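Local coordinates for protein carboxynorspermidine decarboxylase (Campylobacter jejuni subsp. jejuni 81116, PDB 3N29) that probably decarboxylates carboxynorspermidine to norspermidine with pyridoxal-5'-phosphate as cofactor, as a member of the beta/alpha-barrel-fold basic amino acid decarboxylases, at residues P45-E50 with G279-S284; G65-A70 with K250-C255; E317-R322 with K369-D374. All coordinates share one frame; numbering follows the deposited sequence.

Interaction 1. Residues P45-E50 with G279-S284; sequences PAYILE and GNLVAS
The ring of Tyr-47 takes the CD1 methyl of Leu-281 over one face, a CH-pi contact in which that carbon sits 4.1 Å from the ring centroid, 13° off the normal and displaced toward the CD1-CE1 rim. Leu-281 reaches this spot because its CG lies anti to the backbone N (chi1 167°). The ring's far end is anchored outside the pair, where OH hydrogen-bonds to His-305 and Asn-383. The two other flat groups, the Glu-50 carboxylate and the Asn-280 amide, stand with their planes 73° apart, and OE2 and ND2 remain 3.7 Å from each other. Each turns to other partners: Glu-50 OE1 to Lys-53, Asn-280 OD1 to the backbone N of Asp-374 and its ND2 to Tyr-39.

On the sheet face opposite Tyr-47 and Leu-281, the CD1 tip of Ile-48 meets Val-282 CG2 at 3.9 Å. Four backbone hydrogen bonds join the strands in two pairs, Ala-46 with Val-282 and Ile-48 with Asn-280. The straightest runs from Val-282 N to Ala-46 O (2.9 Å), whereas Asn-280 N to Ile-48 O is longer, 3.2 Å. Hydrogen-bonded and non-hydrogen-bonded pairs alternating in this way mark a regular antiparallel strand pair, here within the mixed beta-sheet domain that accompanies the barrel in this decarboxylase family.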
loop_
_atom_site.group_PDB
_atom_site.type_symbol
_atom_site.label_atom_id
_atom_site.label_comp_id
_atom_site.label_asym_id
_atom_site.label_seq_id
_atom_site.Cartn_x
_atom_site.Cartn_y
_atom_site.Cartn_z
ATOM N N PRO A 45 -7.863 -15.173 -5.030
ATOM C CA PRO A 45 -7.673 -15.208 -3.596
ATOM C C PRO A 45 -8.834 -14.656 -2.813
ATOM O O PRO A 45 -9.747 -13.976 -3.401
ATOM C CB PRO A 45 -6.436 -14.315 -3.390
ATOM C CG PRO A 45 -6.562 -13.309 -4.527
ATOM C CD PRO A 45 -7.156 -14.064 -5.665
ATOM N N ALA A 46 -8.842 -14.934 -1.507
ATOM C CA ALA A 46 -9.949 -14.444 -0.686
ATOM C C ALA A 46 -9.467 -14.245 0.756
ATOM O O ALA A 46 -8.803 -15.095 1.303
ATOM C CB ALA A 46 -11.217 -15.477 -0.728
ATOM N N TYR A 47 -9.870 -13.177 1.425
ATOM C CA TYR A 47 -9.679 -13.093 2.853
ATOM C C TYR A 47 -10.953 -13.717 3.491
ATOM O O TYR A 47 -12.060 -13.290 3.127
ATOM C CB TYR A 47 -9.603 -11.653 3.352
ATOM C CG TYR A 47 -8.477 -10.760 2.794
ATOM C CD1 TYR A 47 -7.251 -10.733 3.386
ATOM C CD2 TYR A 47 -8.671 -9.983 1.652
ATOM C CE1 TYR A 47 -6.245 -9.933 2.895
ATOM C CE2 TYR A 47 -7.667 -9.167 1.174
ATOM C CZ TYR A 47 -6.430 -9.185 1.764
ATOM O OH TYR A 47 -5.416 -8.304 1.311
ATOM N N ILE A 48 -10.793 -14.639 4.420
ATOM C CA ILE A 48 -11.921 -15.322 5.026
ATOM C C ILE A 48 -11.939 -15.133 6.537
ATOM O O ILE A 48 -11.057 -15.586 7.272
ATOM C CB ILE A 48 -11.949 -16.799 4.620
ATOM C CG1 ILE A 48 -11.866 -16.951 3.108
ATOM C CG2 ILE A 48 -13.275 -17.455 5.180
ATOM C CD1 ILE A 48 -11.895 -18.430 2.651
ATOM N N LEU A 49 -12.846 -14.319 6.983
ATOM C CA LEU A 49 -13.025 -14.093 8.437
ATOM C C LEU A 49 -13.903 -15.173 9.018
ATOM O O LEU A 49 -14.906 -15.542 8.389
ATOM C CB LEU A 49 -13.635 -12.750 8.660
ATOM C CG LEU A 49 -14.114 -12.372 10.080
ATOM C CD1 LEU A 49 -12.972 -12.059 10.902
ATOM C CD2 LEU A 49 -14.883 -11.104 9.993
ATOM N N GLU A 50 -13.544 -15.654 10.205
ATOM C CA GLU A 50 -14.255 -16.751 10.841
ATOM C C GLU A 50 -15.067 -16.175 11.983
ATOM O O GLU A 50 -14.514 -15.627 12.910
ATOM C CB GLU A 50 -13.307 -17.843 11.265
ATOM C CG GLU A 50 -12.570 -18.475 10.087
ATOM C CD GLU A 50 -11.440 -19.399 10.514
ATOM O OE1 GLU A 50 -11.689 -20.336 11.320
ATOM O OE2 GLU A 50 -10.302 -19.194 10.060
ATOM N N GLY A 279 -8.912 -14.762 10.967
ATOM C CA GLY A 279 -9.040 -15.186 9.590
ATOM C C GLY A 279 -7.772 -15.278 8.779
ATOM O O GLY A 279 -6.764 -14.821 9.200
ATOM N N ASN A 280 -7.886 -15.813 7.582
ATOM C CA ASN A 280 -6.758 -16.058 6.717
ATOM C C ASN A 280 -6.911 -15.557 5.313
ATOM O O ASN A 280 -7.972 -15.306 4.905
ATOM C CB ASN A 280 -6.444 -17.550 6.706
ATOM C CG ASN A 280 -6.419 -18.140 8.090
ATOM O OD1 ASN A 280 -5.862 -17.583 8.970
ATOM N ND2 ASN A 280 -7.022 -19.271 8.254
ATOM N N LEU A 281 -5.808 -15.395 4.600
ATOM C CA LEU A 281 -5.863 -15.134 3.246
ATOM C C LEU A 281 -5.542 -16.406 2.462
ATOM O O LEU A 281 -4.449 -16.997 2.640
ATOM C CB LEU A 281 -4.890 -14.007 2.912
ATOM C CG LEU A 281 -4.539 -13.715 1.457
ATOM C CD1 LEU A 281 -5.745 -13.292 0.688
ATOM C CD2 LEU A 281 -3.351 -12.669 1.337
ATOM N N VAL A 282 -6.468 -16.833 1.575
ATOM C CA VAL A 282 -6.392 -18.077 0.876
ATOM C C VAL A 282 -6.064 -17.833 -0.565
ATOM O O VAL A 282 -6.720 -16.998 -1.204
ATOM C CB VAL A 282 -7.730 -18.872 0.987
ATOM C CG1 VAL A 282 -7.521 -20.220 0.237
ATOM C CG2 VAL A 282 -8.066 -19.038 2.470
ATOM N N ALA A 283 -5.051 -18.494 -1.093
ATOM C CA ALA A 283 -4.584 -18.246 -2.454
ATOM C C ALA A 283 -4.388 -19.590 -3.079
ATOM O O ALA A 283 -4.361 -20.620 -2.363
ATOM C CB ALA A 283 -3.237 -17.475 -2.377
ATOM N N SER A 284 -4.281 -19.641 -4.386
ATOM C CA SER A 284 -3.959 -20.867 -5.064
ATOM C C SER A 284 -2.558 -20.822 -5.681
ATOM O O SER A 284 -2.130 -19.760 -6.148
ATOM C CB SER A 284 -4.977 -21.075 -6.243
ATOM O OG SER A 284 -6.312 -21.285 -5.700
#

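Interaction 2. Residues G65-A70 with K250-C255; sequences GEKSGA and KLIALC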
loop_
_atom_site.group_PDB
_atom_site.type_symbol
_atom_site.label_atom_id
_atom_site.label_comp_id
_atom_site.label_asym_id
_atom_site.label_seq_id
_atom_site.Cartn_x
_atom_site.Cartn_y
_atom_site.Cartn_z
ATOM N N GLY A 65 -14.858 -5.104 29.677
ATOM C CA GLY A 65 -15.762 -3.999 29.920
ATOM C C GLY A 65 -16.696 -4.291 31.126
ATOM O O GLY A 65 -16.891 -3.445 32.015
ATOM N N GLU A 66 -17.264 -5.482 31.102
ATOM C CA GLU A 66 -18.158 -6.014 32.172
ATOM C C GLU A 66 -17.491 -5.932 33.545
ATOM O O GLU A 66 -18.060 -5.349 34.466
ATOM C CB GLU A 66 -18.574 -7.442 31.818
ATOM C CG GLU A 66 -19.531 -8.096 32.789
ATOM C CD GLU A 66 -19.417 -9.632 32.794
ATOM O OE1 GLU A 66 -19.009 -10.232 31.746
ATOM O OE2 GLU A 66 -19.761 -10.223 33.852
ATOM N N LYS A 67 -16.275 -6.443 33.674
ATOM C CA LYS A 67 -15.594 -6.492 34.956
ATOM C C LYS A 67 -14.920 -5.163 35.412
ATOM O O LYS A 67 -14.869 -4.880 36.600
ATOM C CB LYS A 67 -14.654 -7.667 34.971
ATOM C CG LYS A 67 -15.372 -8.971 34.692
ATOM C CD LYS A 67 -14.415 -10.109 34.650
ATOM C CE LYS A 67 -15.103 -11.298 34.042
ATOM N NZ LYS A 67 -14.752 -12.584 34.670
ATOM N N SER A 68 -14.463 -4.314 34.476
ATOM C CA SER A 68 -13.690 -3.096 34.815
ATOM C C SER A 68 -14.552 -1.819 34.818
ATOM O O SER A 68 -14.129 -0.788 35.313
ATOM C CB SER A 68 -12.543 -2.911 33.759
ATOM O OG SER A 68 -13.146 -2.521 32.534
ATOM N N GLY A 69 -15.726 -1.869 34.198
ATOM C CA GLY A 69 -16.547 -0.685 33.913
ATOM C C GLY A 69 -16.056 0.116 32.682
ATOM O O GLY A 69 -16.745 1.031 32.248
ATOM N N ALA A 70 -14.887 -0.234 32.106
ATOM C CA ALA A 70 -14.381 0.517 30.918
ATOM C C ALA A 70 -15.296 0.249 29.767
ATOM O O ALA A 70 -15.847 -0.874 29.677
ATOM C CB ALA A 70 -13.001 0.044 30.522
ATOM N N LYS A 250 -5.071 -8.281 35.122
ATOM C CA LYS A 250 -4.397 -7.039 35.456
ATOM C C LYS A 250 -4.952 -5.820 34.714
ATOM O O LYS A 250 -5.041 -4.738 35.295
ATOM C CB LYS A 250 -2.918 -7.175 35.162
ATOM C CG LYS A 250 -2.134 -5.931 35.368
ATOM C CD LYS A 250 -0.763 -6.319 35.732
ATOM C CE LYS A 250 0.063 -5.155 36.065
ATOM N NZ LYS A 250 1.192 -5.637 36.781
ATOM N N LEU A 251 -5.292 -5.972 33.420
ATOM C CA LEU A 251 -5.913 -4.889 32.679
ATOM C C LEU A 251 -7.145 -4.425 33.396
ATOM O O LEU A 251 -7.341 -3.223 33.531
ATOM C CB LEU A 251 -6.314 -5.321 31.269
ATOM C CG LEU A 251 -7.089 -4.319 30.395
ATOM C CD1 LEU A 251 -6.260 -3.035 30.150
ATOM C CD2 LEU A 251 -7.441 -4.982 28.991
ATOM N N ILE A 252 -7.986 -5.371 33.834
ATOM C CA ILE A 252 -9.256 -5.035 34.496
ATOM C C ILE A 252 -9.039 -4.175 35.775
ATOM O O ILE A 252 -9.596 -3.098 35.916
ATOM C CB ILE A 252 -10.068 -6.297 34.842
ATOM C CG1 ILE A 252 -10.543 -6.969 33.546
ATOM C CG2 ILE A 252 -11.243 -5.936 35.896
ATOM C CD1 ILE A 252 -10.914 -8.600 33.682
ATOM N N ALA A 253 -8.146 -4.622 36.640
ATOM C CA ALA A 253 -7.751 -3.862 37.846
ATOM C C ALA A 253 -7.221 -2.439 37.517
ATOM O O ALA A 253 -7.713 -1.437 38.099
ATOM C CB ALA A 253 -6.752 -4.675 38.658
ATOM N N LEU A 254 -6.346 -2.305 36.495
ATOM C CA LEU A 254 -5.787 -1.016 36.162
ATOM C C LEU A 254 -6.894 -0.050 35.800
ATOM O O LEU A 254 -6.917 1.086 36.255
ATOM C CB LEU A 254 -4.780 -1.106 34.976
ATOM C CG LEU A 254 -3.420 -1.747 35.215
ATOM C CD1 LEU A 254 -2.650 -1.943 33.925
ATOM C CD2 LEU A 254 -2.614 -0.852 36.244
ATOM N N CYS A 255 -7.788 -0.505 34.930
ATOM C CA CYS A 255 -8.927 0.277 34.477
ATOM C C CYS A 255 -9.854 0.609 35.644
ATOM O O CYS A 255 -10.327 1.725 35.779
ATOM C CB CYS A 255 -9.705 -0.544 33.461
ATOM S SG CYS A 255 -8.784 -0.598 31.838
HETATM O O HOH W 1 -12.838 1.354 34.313
#
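Ile-252 and Cys-255 meet Lys-67 and Ser-68 where two helices on the outside of the beta/alpha-barrel come together: the C-terminal end of helix 51-68, which leads into barrel strand 71-75, and helix 248-262, which precedes barrel strand 265-268. The two strands are the first and last of the eight in the barrel order, so the contact lies at its closure.

Van der Waals contacts do most of the work. Ile-252 addresses Lys-67 with both branches: its CG2 methyl lies 3.8 Å from the carbonyl carbon C of Lys-67, while its CD1 rests against the aliphatic stem, 3.9 Å from Lys-67 CD. The lysine is thus used through its methylenes, and its chain then leads away from the neighbouring helix. One turn farther along, Cys-255 brings its CB, rather than its sulfur, to 3.7 Å from Ser-68 CB. The Ala-70 methyl approaches the same Cys-255 CB more loosely, at 4.5 Å.

Polar links are indirect. A water donates to Ser-68 O at 2.7 Å and, more weakly, to Cys-255 O, bridging two backbone carbonyls across the helices.

The hydroxyl of Ser-68 serves its own helix end. Just past the end of helix 51-68, Gly-69 turns the chain out of the helix with a positive phi of 79°, and Gly-69 N still bonds back to Gly-65 O. With chi1 at 71°, Ser-68 OG sits between the backbone N and the carbonyl carbon, hydrogen-bonding to Val-64 O in the preceding turn and receiving the backbone N-H of Ala-70. That second bond forms an ST turn: Ala-70 N lies 2.9 Å from Ser-68 OG, with an angle of 160° at the hydrogen.

Interaction 3. Residues E317-R322 with K369-D374; sequences EVLNAR and KIVFLD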
loop_
_atom_site.group_PDB
_atom_site.type_symbol
_atom_site.label_atom_id
_atom_site.label_comp_id
_atom_site.label_asym_id
_atom_site.label_seq_id
_atom_site.Cartn_x
_atom_site.Cartn_y
_atom_site.Cartn_z
ATOM N N GLU A 317 2.917 -16.739 8.725
ATOM C CA GLU A 317 2.828 -18.160 8.888
ATOM C C GLU A 317 1.865 -18.675 7.822
ATOM O O GLU A 317 0.992 -17.907 7.287
ATOM C CB GLU A 317 2.343 -18.536 10.300
ATOM C CG GLU A 317 3.272 -18.090 11.446
ATOM C CD GLU A 317 4.544 -18.932 11.639
ATOM O OE1 GLU A 317 4.707 -20.014 10.945
ATOM O OE2 GLU A 317 5.387 -18.502 12.501
ATOM N N VAL A 318 2.063 -19.930 7.450
ATOM C CA VAL A 318 1.231 -20.626 6.486
ATOM C C VAL A 318 0.731 -21.914 7.085
ATOM O O VAL A 318 1.520 -22.643 7.772
ATOM C CB VAL A 318 2.020 -20.908 5.190
ATOM C CG1 VAL A 318 1.314 -21.931 4.275
ATOM C CG2 VAL A 318 2.295 -19.568 4.464
ATOM N N LEU A 319 -0.561 -22.165 6.911
ATOM C CA LEU A 319 -1.181 -23.370 7.492
ATOM C C LEU A 319 -0.471 -24.635 6.970
ATOM O O LEU A 319 -0.216 -24.732 5.775
ATOM C CB LEU A 319 -2.630 -23.429 7.121
ATOM C CG LEU A 319 -3.464 -24.610 7.586
ATOM C CD1 LEU A 319 -3.733 -24.627 9.129
ATOM C CD2 LEU A 319 -4.798 -24.615 6.782
ATOM N N ASN A 320 -0.132 -25.547 7.901
ATOM C CA ASN A 320 0.556 -26.806 7.631
ATOM C C ASN A 320 1.954 -26.639 7.096
ATOM O O ASN A 320 2.482 -27.551 6.525
ATOM C CB ASN A 320 -0.219 -27.706 6.649
ATOM C CG ASN A 320 -1.599 -28.051 7.143
ATOM O OD1 ASN A 320 -1.789 -28.329 8.318
ATOM N ND2 ASN A 320 -2.599 -27.963 6.253
ATOM N N ALA A 321 2.550 -25.465 7.244
ATOM C CA ALA A 321 3.929 -25.279 6.807
ATOM C C ALA A 321 4.751 -24.662 7.915
ATOM O O ALA A 321 4.196 -24.049 8.876
ATOM C CB ALA A 321 3.973 -24.400 5.509
ATOM N N ARG A 322 6.074 -24.746 7.777
ATOM C CA ARG A 322 6.968 -24.057 8.699
ATOM C C ARG A 322 7.815 -23.073 7.926
ATOM O O ARG A 322 8.289 -23.388 6.858
ATOM C CB ARG A 322 7.888 -25.015 9.470
ATOM C CG ARG A 322 7.153 -26.190 10.186
ATOM C CD ARG A 322 8.027 -27.155 11.030
ATOM N NE ARG A 322 9.171 -27.612 10.208
ATOM C CZ ARG A 322 10.357 -26.986 10.137
ATOM N NH1 ARG A 322 10.629 -25.916 10.888
ATOM N NH2 ARG A 322 11.274 -27.445 9.336
ATOM N N LYS A 369 -4.290 -25.048 -2.445
ATOM C CA LYS A 369 -4.622 -23.816 -1.749
ATOM C C LYS A 369 -3.518 -23.608 -0.685
ATOM O O LYS A 369 -3.190 -24.563 0.095
ATOM C CB LYS A 369 -5.959 -23.935 -1.065
ATOM C CG LYS A 369 -7.136 -24.273 -1.979
ATOM C CD LYS A 369 -7.640 -23.050 -2.657
ATOM C CE LYS A 369 -9.061 -23.169 -3.074
ATOM N NZ LYS A 369 -9.243 -24.238 -4.087
ATOM N N ILE A 370 -2.985 -22.385 -0.641
ATOM C CA ILE A 370 -2.025 -21.900 0.387
ATOM C C ILE A 370 -2.771 -20.924 1.298
ATOM O O ILE A 370 -3.456 -19.960 0.823
ATOM C CB ILE A 370 -0.891 -21.186 -0.224
ATOM C CG1 ILE A 370 -0.200 -22.080 -1.283
ATOM C CG2 ILE A 370 0.018 -20.589 0.842
ATOM C CD1 ILE A 370 0.641 -23.235 -0.597
ATOM N N VAL A 371 -2.745 -21.205 2.593
ATOM C CA VAL A 371 -3.521 -20.450 3.573
ATOM C C VAL A 371 -2.537 -19.628 4.431
ATOM O O VAL A 371 -1.763 -20.172 5.266
ATOM C CB VAL A 371 -4.392 -21.404 4.434
ATOM C CG1 VAL A 371 -5.206 -20.637 5.521
ATOM C CG2 VAL A 371 -5.285 -22.237 3.511
ATOM N N PHE A 372 -2.504 -18.331 4.193
ATOM C CA PHE A 372 -1.703 -17.389 4.979
ATOM C C PHE A 372 -2.495 -17.028 6.258
ATOM O O PHE A 372 -3.629 -16.462 6.222
ATOM C CB PHE A 372 -1.360 -16.134 4.167
ATOM C CG PHE A 372 -0.414 -16.394 3.033
ATOM C CD1 PHE A 372 0.919 -16.583 3.280
ATOM C CD2 PHE A 372 -0.880 -16.520 1.766
ATOM C CE1 PHE A 372 1.806 -16.870 2.174
ATOM C CE2 PHE A 372 -0.048 -16.846 0.684
ATOM C CZ PHE A 372 1.300 -17.000 0.906
ATOM N N LEU A 373 -1.862 -17.316 7.382
ATOM C CA LEU A 373 -2.554 -17.248 8.696
ATOM C C LEU A 373 -2.630 -15.806 9.212
ATOM O O LEU A 373 -1.643 -15.043 9.097
ATOM C CB LEU A 373 -1.820 -18.144 9.726
ATOM C CG LEU A 373 -1.853 -19.640 9.379
ATOM C CD1 LEU A 373 -1.054 -20.444 10.487
ATOM C CD2 LEU A 373 -3.292 -20.187 9.295
ATOM N N ASP A 374 -3.770 -15.447 9.813
ATOM C CA ASP A 374 -3.920 -14.190 10.565
ATOM C C ASP A 374 -3.752 -12.990 9.705
ATOM O O ASP A 374 -2.844 -12.148 9.912
ATOM C CB ASP A 374 -2.965 -14.137 11.754
ATOM C CG ASP A 374 -3.263 -12.979 12.688
ATOM O OD1 ASP A 374 -4.457 -12.532 12.722
ATOM O OD2 ASP A 374 -2.309 -12.563 13.432
HETATM O O HOH W 2 0.947 -15.364 10.181
HETATM O O HOH W 3 -1.483 -23.850 3.372
#
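Rotation about CA-CB divides the work of Val-318: chi1 of 166° places CG1 anti to the backbone N and leaves CG2 next to that N, so that CG1 meets Ile-370 CG2 while CG2 meets Phe-372 CD1 at 3.5 Å. The side chains of Val-318 and Phe-372 run side by side in the same direction, the methyl approaching the ring obliquely. Ile-370 CG2 also lies over one face of that ring, 3.7 Å above its plane and displaced toward the rim, and joins the three side chains into one buried cluster.

On the opposite side Leu-319 is exposed, while Val-371 beside it is buried. The two lie alongside each other with their CB atoms 3.8 Å apart, and Leu-373 brings its two methyls to different neighbours, CD1 to Glu-317 CB and CD2 to Leu-319 CB. The Glu-317 chain bends at chi2, and its carboxylate end leads away.

Two backbone hydrogen bonds flank the single bridge between Val-318 and Phe-372. Leu-319 N donates to Val-371 O nearly along the C=O axis, whereas Leu-373 N, also 2.9 Å from its acceptor Glu-317 O, approaches from above the carbonyl plane, 38° out of it. Beyond them the backbones part, and a water spans each gap: one links Glu-317 N with Leu-373 O, the other Leu-319 O with Val-371 N. The type II turn from Val-318 to Ala-321 then carries the chain away into strand 321-325. Direct bonds thus hold the two backbones only around the bridge, water satisfies N-H and C=O groups on either side of it, and burial of Val-318, Ile-370 and Phe-372 supplies much of the apolar part.

From the N terminus, strand 46-50 runs straight into helix 51-68, so the first segments of interactions 1 and 2 are consecutive elements. Interaction 2 closes first, at 250-255, after the chain has passed through seven of the eight barrel strands; interaction 1 closes later, at 279-284, and its loop encloses that of interaction 2. Interaction 3 follows in series, joining 317-322 to 369-374 across a much shorter loop without helix. Interactions 1 and 3, with centres about 10 Å apart, share one mixed sheet, where strands 279-290 and 369-372 are neighbours. Interaction 2 ties the helix before the first barrel strand to the helix before the last, its centre about 34 Å from that of interaction 1.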